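Local coordinates for uncharacterized protein (Bacteroides ovatus CL02T12C04, PDB 6PTM), which is probably an exo-acting carrageenase of glycoside hydrolase family 42, cleaving carrageenan chains from their ends, at residues A[328-331]-A[335-338]; A[380-383]-A[388-391]; A[583-588]-A[672-677]. All blocks are in the same frame, centred on the assembly; numbering follows the deposited sequence.

Contact 1 (A[328-331]-A[335-338]); sequences DRLN and STSY
The C-terminal end of helix 327-334 closes with the 6→1 bond of a Schellman motif, from Thr336 N back to Asn331 O (3.0 Å). Ser335 makes the turn possible with a left-handed backbone (phi 60°); its own N gives the same oxygen a weak bond. Beyond this point Asn331 takes over with its side chain. With CG beside the backbone N (chi1 -81°), the amide swings across to the departing loop and grips both polar backbone atoms of Tyr338. ND2 donates to Tyr338 O over 2.9 Å in a nearly straight bond (169°) lying in the amide plane, while OD1 accepts from Tyr338 N at 3.0 Å, the donor tilted well out of the carbonyl plane. OD1 also takes the Thr336 hydroxyl, OG1 at 2.9 Å, so the three bonds fix which way round the amide lies. Cutting Asn331 back to an alanine would probably rob Tyr338 N and O and the Thr336 hydroxyl of these mates and leave the loop freer to swing from the helix. Leu330, which also packs on Leu320 and His324 of helix 310-324, brings its CD2 methyl to 3.6 Å from Thr336 OG1; the apolar part of the contact is made where that methyl reaches the edge of the Tyr338 ring, near the ring plane, at CD2 (4.0 Å).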
loop_
_atom_site.group_PDB
_atom_site.type_symbol
_atom_site.label_atom_id
_atom_site.label_comp_id
_atom_site.label_asym_id
_atom_site.label_seq_id
_atom_site.Cartn_x
_atom_site.Cartn_y
_atom_site.Cartn_z
ATOM N N ASP A 328 2.703 38.520 -17.932
ATOM C CA ASP A 328 1.349 38.973 -18.326
ATOM C C ASP A 328 0.347 37.810 -18.204
ATOM O O ASP A 328 -0.842 38.051 -17.907
ATOM C CB ASP A 328 1.340 39.493 -19.760
ATOM C CG ASP A 328 2.251 40.694 -20.006
ATOM O OD1 ASP A 328 2.429 41.480 -19.076
ATOM O OD2 ASP A 328 2.725 40.851 -21.149
ATOM N N ARG A 329 0.760 36.599 -18.542
ATOM C CA ARG A 329 -0.138 35.415 -18.454
ATOM C C ARG A 329 -0.443 35.122 -16.974
ATOM O O ARG A 329 -1.612 34.814 -16.666
ATOM C CB ARG A 329 0.448 34.212 -19.189
ATOM C CG ARG A 329 0.099 34.160 -20.675
ATOM C CD ARG A 329 1.300 33.718 -21.498
ATOM N NE ARG A 329 1.132 32.780 -22.603
ATOM C CZ ARG A 329 1.072 31.450 -22.487
ATOM N NH1 ARG A 329 1.072 30.854 -21.302
ATOM N NH2 ARG A 329 0.972 30.715 -23.579
ATOM N N LEU A 330 0.551 35.201 -16.085
ATOM C CA LEU A 330 0.279 35.008 -14.640
ATOM C C LEU A 330 -0.671 36.111 -14.174
ATOM O O LEU A 330 -1.640 35.815 -13.475
ATOM C CB LEU A 330 1.593 35.024 -13.869
ATOM C CG LEU A 330 1.479 34.852 -12.359
ATOM C CD1 LEU A 330 2.766 34.264 -11.816
ATOM C CD2 LEU A 330 1.188 36.166 -11.667
ATOM N N ASN A 331 -0.393 37.367 -14.509
ATOM C CA ASN A 331 -1.172 38.533 -14.013
ATOM C C ASN A 331 -2.642 38.355 -14.438
ATOM O O ASN A 331 -3.507 38.648 -13.620
ATOM C CB ASN A 331 -0.594 39.866 -14.522
ATOM C CG ASN A 331 0.597 40.367 -13.726
ATOM O OD1 ASN A 331 0.819 39.984 -12.573
ATOM N ND2 ASN A 331 1.397 41.222 -14.324
ATOM N N SER A 335 -5.087 37.807 -11.389
ATOM C CA SER A 335 -5.619 39.194 -11.278
ATOM C C SER A 335 -4.626 40.061 -10.506
ATOM O O SER A 335 -5.006 40.663 -9.533
ATOM C CB SER A 335 -6.973 39.225 -10.638
ATOM O OG SER A 335 -7.867 38.487 -11.445
ATOM N N THR A 336 -3.377 40.092 -10.944
ATOM C CA THR A 336 -2.278 40.776 -10.254
ATOM C C THR A 336 -1.632 41.713 -11.279
ATOM O O THR A 336 -2.043 41.659 -12.466
ATOM C CB THR A 336 -1.310 39.770 -9.608
ATOM O OG1 THR A 336 -0.971 38.824 -10.620
ATOM C CG2 THR A 336 -1.871 39.037 -8.398
ATOM N N SER A 337 -0.673 42.519 -10.816
ATOM C CA SER A 337 0.033 43.579 -11.570
ATOM C C SER A 337 1.534 43.499 -11.334
ATOM O O SER A 337 2.189 44.566 -11.305
ATOM C CB SER A 337 -0.491 44.907 -11.139
ATOM O OG SER A 337 -1.740 45.037 -11.748
ATOM N N TYR A 338 2.077 42.296 -11.170
ATOM C CA TYR A 338 3.523 42.130 -10.910
ATOM C C TYR A 338 4.309 42.548 -12.155
ATOM O O TYR A 338 3.869 42.228 -13.271
ATOM C CB TYR A 338 3.828 40.683 -10.563
ATOM C CG TYR A 338 3.229 40.223 -9.259
ATOM C CD1 TYR A 338 3.597 40.824 -8.067
ATOM C CD2 TYR A 338 2.341 39.151 -9.210
ATOM C CE1 TYR A 338 3.080 40.383 -6.860
ATOM C CE2 TYR A 338 1.828 38.692 -7.999
ATOM C CZ TYR A 338 2.179 39.336 -6.830
ATOM O OH TYR A 338 1.742 38.869 -5.630
#

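Contact 2 (A[380-383]-A[388-391]); sequences NEIR and QAKT
Ile382 and Ala389 meet methyl to methyl where helix 358-385 hands over to strand 391-394, one of the helix-to-strand returns of the (β/α)8 barrel. The pair is tight: Ile382 CG2 stands 3.5 Å from Ala389 CB, closer than carbon atoms usually pack, and both residues are buried. Placing CG2 anti to the backbone N (CG1 has chi1 -67°) sends that branch toward the alanine. No hydrogen bond links 380-383 with 388-391; the contact is van der Waals packing.

The other flank is looser and faces solvent. Arg383 leaves the helix on the exposed side. The bend of its chain at chi2 (-83°) sets the CD methylene over Ala389, and a further bend at chi3 (-64°) turns NE and the guanidinium onward. CD lies 4.0 Å from Ala389 CB and 3.6 Å from Ala389 O, a carbon-to-oxygen touch only, with the guanidinium group set obliquely to that carbonyl. The group finds modest polar company: NE makes a weak hydrogen bond to Pro387 O, and NH1 forms a long, weak ion pair with Glu419. The alanine methyl is thus close-packed on the isoleucine, while the arginine lies more loosely against its outer side.

Inward, Ile382 also rests on Tyr288 and Leu290 of strand 288-292 and on Ile271 of helix 261-278, and Ala389 packs on Tyr288 too. Backbone bonds from Lys390 to Tyr288 and from Thr391 to Ile420 set the incoming chain between its two neighbours, so helix 358-385 is packed against the barrel wall just as the chain turns to enter it.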
loop_
_atom_site.group_PDB
_atom_site.type_symbol
_atom_site.label_atom_id
_atom_site.label_comp_id
_atom_site.label_asym_id
_atom_site.label_seq_id
_atom_site.Cartn_x
_atom_site.Cartn_y
_atom_site.Cartn_z
ATOM N N ASN A 380 19.251 10.696 -6.871
ATOM C CA ASN A 380 20.446 10.924 -7.738
ATOM C C ASN A 380 21.706 10.953 -6.870
ATOM O O ASN A 380 22.705 10.394 -7.318
ATOM C CB ASN A 380 20.335 12.135 -8.661
ATOM C CG ASN A 380 19.144 12.019 -9.587
ATOM O OD1 ASN A 380 18.728 10.908 -9.960
ATOM N ND2 ASN A 380 18.541 13.158 -9.906
ATOM N N GLU A 381 21.652 11.444 -5.630
ATOM C CA GLU A 381 22.832 11.394 -4.724
ATOM C C GLU A 381 23.181 9.943 -4.378
ATOM O O GLU A 381 24.380 9.594 -4.525
ATOM C CB GLU A 381 22.662 12.256 -3.475
ATOM C CG GLU A 381 22.547 13.732 -3.803
ATOM C CD GLU A 381 23.787 14.328 -4.455
ATOM O OE1 GLU A 381 24.785 14.482 -3.760
ATOM O OE2 GLU A 381 23.787 14.508 -5.687
ATOM N N ILE A 382 22.195 9.120 -3.999
ATOM C CA ILE A 382 22.419 7.690 -3.653
ATOM C C ILE A 382 23.035 6.996 -4.865
ATOM O O ILE A 382 24.054 6.329 -4.672
ATOM C CB ILE A 382 21.135 7.007 -3.161
ATOM C CG1 ILE A 382 20.690 7.582 -1.814
ATOM C CG2 ILE A 382 21.298 5.504 -3.101
ATOM C CD1 ILE A 382 19.286 7.227 -1.436
ATOM N N ARG A 383 22.507 7.221 -6.076
ATOM C CA ARG A 383 22.951 6.513 -7.301
ATOM C C ARG A 383 24.423 6.807 -7.641
ATOM O O ARG A 383 25.025 5.905 -8.239
ATOM C CB ARG A 383 22.025 6.821 -8.477
ATOM C CG ARG A 383 20.658 6.176 -8.314
ATOM C CD ARG A 383 20.613 4.725 -8.761
ATOM N NE ARG A 383 20.885 4.677 -10.182
ATOM C CZ ARG A 383 20.037 5.056 -11.122
ATOM N NH1 ARG A 383 18.825 5.467 -10.783
ATOM N NH2 ARG A 383 20.418 5.019 -12.395
ATOM N N GLN A 388 23.382 0.563 -8.540
ATOM C CA GLN A 388 22.289 -0.444 -8.501
ATOM C C GLN A 388 21.163 -0.035 -7.518
ATOM O O GLN A 388 20.251 -0.809 -7.324
ATOM C CB GLN A 388 22.853 -1.814 -8.101
ATOM C CG GLN A 388 23.983 -2.310 -8.996
ATOM C CD GLN A 388 23.583 -2.206 -10.449
ATOM O OE1 GLN A 388 24.200 -1.487 -11.240
ATOM N NE2 GLN A 388 22.507 -2.898 -10.804
ATOM N N ALA A 389 21.202 1.131 -6.897
ATOM C CA ALA A 389 20.250 1.476 -5.814
ATOM C C ALA A 389 18.822 1.457 -6.363
ATOM O O ALA A 389 18.556 2.078 -7.389
ATOM C CB ALA A 389 20.576 2.825 -5.218
ATOM N N LYS A 390 17.915 0.837 -5.626
ATOM C CA LYS A 390 16.473 0.976 -5.880
ATOM C C LYS A 390 15.928 1.862 -4.761
ATOM O O LYS A 390 16.274 1.621 -3.601
ATOM C CB LYS A 390 15.847 -0.408 -5.989
ATOM C CG LYS A 390 16.429 -1.333 -7.050
ATOM C CD LYS A 390 15.315 -2.262 -7.504
ATOM C CE LYS A 390 15.667 -3.611 -8.089
ATOM N NZ LYS A 390 17.095 -3.856 -8.282
ATOM N N THR A 391 15.149 2.875 -5.114
ATOM C CA THR A 391 14.571 3.798 -4.131
ATOM C C THR A 391 13.063 3.612 -4.090
ATOM O O THR A 391 12.444 3.233 -5.109
ATOM C CB THR A 391 14.982 5.247 -4.401
ATOM O OG1 THR A 391 14.375 5.698 -5.616
ATOM C CG2 THR A 391 16.488 5.392 -4.464
#

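Contact 3 (A[583-588]-A[672-677]); sequences VLRIYE and STLNEM
Leu674 splits its two methyls between neighbouring residues of helix 579-590. CD1 goes to Ile586 CD1 at 3.8 Å, whereas CD2 presses on the aliphatic stem of Arg585, 3.5 Å from CG and 3.5 Å from CD. Both of its torsions lie off the staggered positions (chi1 -142°, chi2 33°), perhaps the price of reaching both. The arginine stem runs at about a right angle to it, extended as far as CD and then bent at chi3 (-49°), which turns the guanidinium toward its salt-bridge partner Asp582 and toward Tyr618. These helices belong to an α/β domain with a parallel sheet of flavodoxin-like strand order 2-1-3-4-5; helix 674-687 follows edge strand 667-670. Its first turn is N-capped by Thr673, whose OG1 accepts from Glu676 N at 3.0 Å. One turn on from Leu674, Met677 adds a second foothold for the isoleucine: CG1 of Ile586, anti to the backbone N, points the branch at the second helix, and the turn at chi2 sets CD1 by the thioether, 3.7 Å from Met677 SD. The same isoleucine packs on Ile566 of the neighbouring strand 564-567.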
loop_
_atom_site.group_PDB
_atom_site.type_symbol
_atom_site.label_atom_id
_atom_site.label_comp_id
_atom_site.label_asym_id
_atom_site.label_seq_id
_atom_site.Cartn_x
_atom_site.Cartn_y
_atom_site.Cartn_z
ATOM N N VAL A 583 -14.101 9.673 -8.232
ATOM C CA VAL A 583 -13.242 8.627 -8.832
ATOM C C VAL A 583 -13.558 7.296 -8.124
ATOM O O VAL A 583 -13.734 6.304 -8.814
ATOM C CB VAL A 583 -11.750 8.982 -8.744
ATOM C CG1 VAL A 583 -10.933 7.783 -9.151
ATOM C CG2 VAL A 583 -11.400 10.197 -9.585
ATOM N N LEU A 584 -13.692 7.292 -6.798
ATOM C CA LEU A 584 -14.093 6.065 -6.063
ATOM C C LEU A 584 -15.452 5.584 -6.586
ATOM O O LEU A 584 -15.619 4.381 -6.709
ATOM C CB LEU A 584 -14.116 6.328 -4.546
ATOM C CG LEU A 584 -14.529 5.143 -3.678
ATOM C CD1 LEU A 584 -13.627 3.947 -3.940
ATOM C CD2 LEU A 584 -14.521 5.498 -2.190
ATOM N N ARG A 585 -16.419 6.470 -6.848
ATOM C CA ARG A 585 -17.789 6.021 -7.194
ATOM C C ARG A 585 -17.720 5.178 -8.477
ATOM O O ARG A 585 -18.339 4.080 -8.499
ATOM C CB ARG A 585 -18.756 7.211 -7.274
ATOM C CG ARG A 585 -20.230 6.808 -7.315
ATOM C CD ARG A 585 -21.217 7.993 -7.408
ATOM N NE ARG A 585 -20.851 8.967 -6.386
ATOM C CZ ARG A 585 -20.208 10.111 -6.610
ATOM N NH1 ARG A 585 -19.909 10.517 -7.832
ATOM N NH2 ARG A 585 -19.858 10.848 -5.580
ATOM N N ILE A 586 -16.940 5.602 -9.480
ATOM C CA ILE A 586 -16.857 4.894 -10.782
ATOM C C ILE A 586 -15.984 3.633 -10.604
ATOM O O ILE A 586 -16.373 2.561 -11.123
ATOM C CB ILE A 586 -16.407 5.801 -11.957
ATOM C CG1 ILE A 586 -16.310 5.008 -13.262
ATOM C CG2 ILE A 586 -15.090 6.511 -11.698
ATOM C CD1 ILE A 586 -17.564 4.214 -13.656
ATOM N N TYR A 587 -14.894 3.705 -9.839
ATOM C CA TYR A 587 -14.059 2.514 -9.500
ATOM C C TYR A 587 -14.927 1.424 -8.871
ATOM O O TYR A 587 -14.888 0.279 -9.323
ATOM C CB TYR A 587 -12.959 2.875 -8.502
ATOM C CG TYR A 587 -12.058 1.734 -8.124
ATOM C CD1 TYR A 587 -11.097 1.253 -8.998
ATOM C CD2 TYR A 587 -12.213 1.079 -6.913
ATOM C CE1 TYR A 587 -10.275 0.183 -8.662
ATOM C CE2 TYR A 587 -11.393 0.013 -6.553
ATOM C CZ TYR A 587 -10.405 -0.421 -7.420
ATOM O OH TYR A 587 -9.611 -1.449 -7.069
ATOM N N GLU A 588 -15.666 1.771 -7.817
ATOM C CA GLU A 588 -16.569 0.834 -7.079
ATOM C C GLU A 588 -17.605 0.239 -8.047
ATOM O O GLU A 588 -17.905 -0.985 -7.992
ATOM C CB GLU A 588 -17.249 1.607 -5.959
ATOM C CG GLU A 588 -18.221 0.804 -5.136
ATOM C CD GLU A 588 -18.803 1.597 -3.981
ATOM O OE1 GLU A 588 -19.338 2.712 -4.227
ATOM O OE2 GLU A 588 -18.743 1.099 -2.847
ATOM N N SER A 672 -24.812 9.561 -19.732
ATOM C CA SER A 672 -25.444 10.526 -18.798
ATOM C C SER A 672 -25.409 9.991 -17.371
ATOM O O SER A 672 -25.540 10.815 -16.452
ATOM C CB SER A 672 -26.852 10.838 -19.249
ATOM O OG SER A 672 -26.821 11.392 -20.552
ATOM N N THR A 673 -25.300 8.672 -17.185
ATOM C CA THR A 673 -25.380 8.040 -15.848
ATOM C C THR A 673 -24.226 7.055 -15.652
ATOM O O THR A 673 -23.697 6.531 -16.634
ATOM C CB THR A 673 -26.709 7.304 -15.618
ATOM O OG1 THR A 673 -26.715 6.166 -16.480
ATOM C CG2 THR A 673 -27.912 8.175 -15.882
ATOM N N LEU A 674 -23.940 6.775 -14.389
ATOM C CA LEU A 674 -23.004 5.725 -13.925
ATOM C C LEU A 674 -23.416 4.387 -14.533
ATOM O O LEU A 674 -22.536 3.661 -15.041
ATOM C CB LEU A 674 -23.078 5.704 -12.402
ATOM C CG LEU A 674 -21.774 5.481 -11.664
ATOM C CD1 LEU A 674 -20.593 6.073 -12.400
ATOM C CD2 LEU A 674 -21.875 6.071 -10.276
ATOM N N ASN A 675 -24.718 4.089 -14.557
ATOM C CA ASN A 675 -25.215 2.795 -15.099
ATOM C C ASN A 675 -24.884 2.729 -16.581
ATOM O O ASN A 675 -24.298 1.737 -17.005
ATOM C CB ASN A 675 -26.701 2.552 -14.814
ATOM C CG ASN A 675 -26.939 2.063 -13.402
ATOM O OD1 ASN A 675 -25.999 1.757 -12.663
ATOM N ND2 ASN A 675 -28.196 1.982 -13.011
ATOM N N GLU A 676 -25.210 3.765 -17.339
ATOM C CA GLU A 676 -24.842 3.816 -18.769
ATOM C C GLU A 676 -23.325 3.660 -18.893
ATOM O O GLU A 676 -22.864 2.930 -19.775
ATOM C CB GLU A 676 -25.267 5.142 -19.404
ATOM C CG GLU A 676 -26.770 5.352 -19.410
ATOM C CD GLU A 676 -27.211 6.672 -20.011
ATOM O OE1 GLU A 676 -26.335 7.430 -20.454
ATOM O OE2 GLU A 676 -28.441 6.916 -20.060
ATOM N N MET A 677 -22.555 4.370 -18.074
ATOM C CA MET A 677 -21.074 4.336 -18.244
ATOM C C MET A 677 -20.609 2.891 -18.035
ATOM O O MET A 677 -19.868 2.371 -18.880
ATOM C CB MET A 677 -20.381 5.282 -17.258
ATOM C CG MET A 677 -18.865 5.203 -17.295
ATOM S SD MET A 677 -18.129 6.624 -16.468
ATOM C CE MET A 677 -18.372 7.876 -17.738
#

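In the fold
The three contacts lie far apart, their centres about 39 to 41 Å from one another, and none touches another. Contacts 1 and 2 both fall in the beta-galactosidase family region, whose barrel is probably catalytic: contact 1 sits in the long excursion between strand 288-292 and helix 358-385, at the periphery about 42 Å from the chain centre, while contact 2 closes the far end of that helix. Contact 2 therefore lies at the N-terminal end of the barrel strands, opposite the C-terminal ends where such barrels carry their active site. Contact 3 belongs to the following α/β domain, its nearest atoms about 23 Å from contact 2. The structure is the apo form.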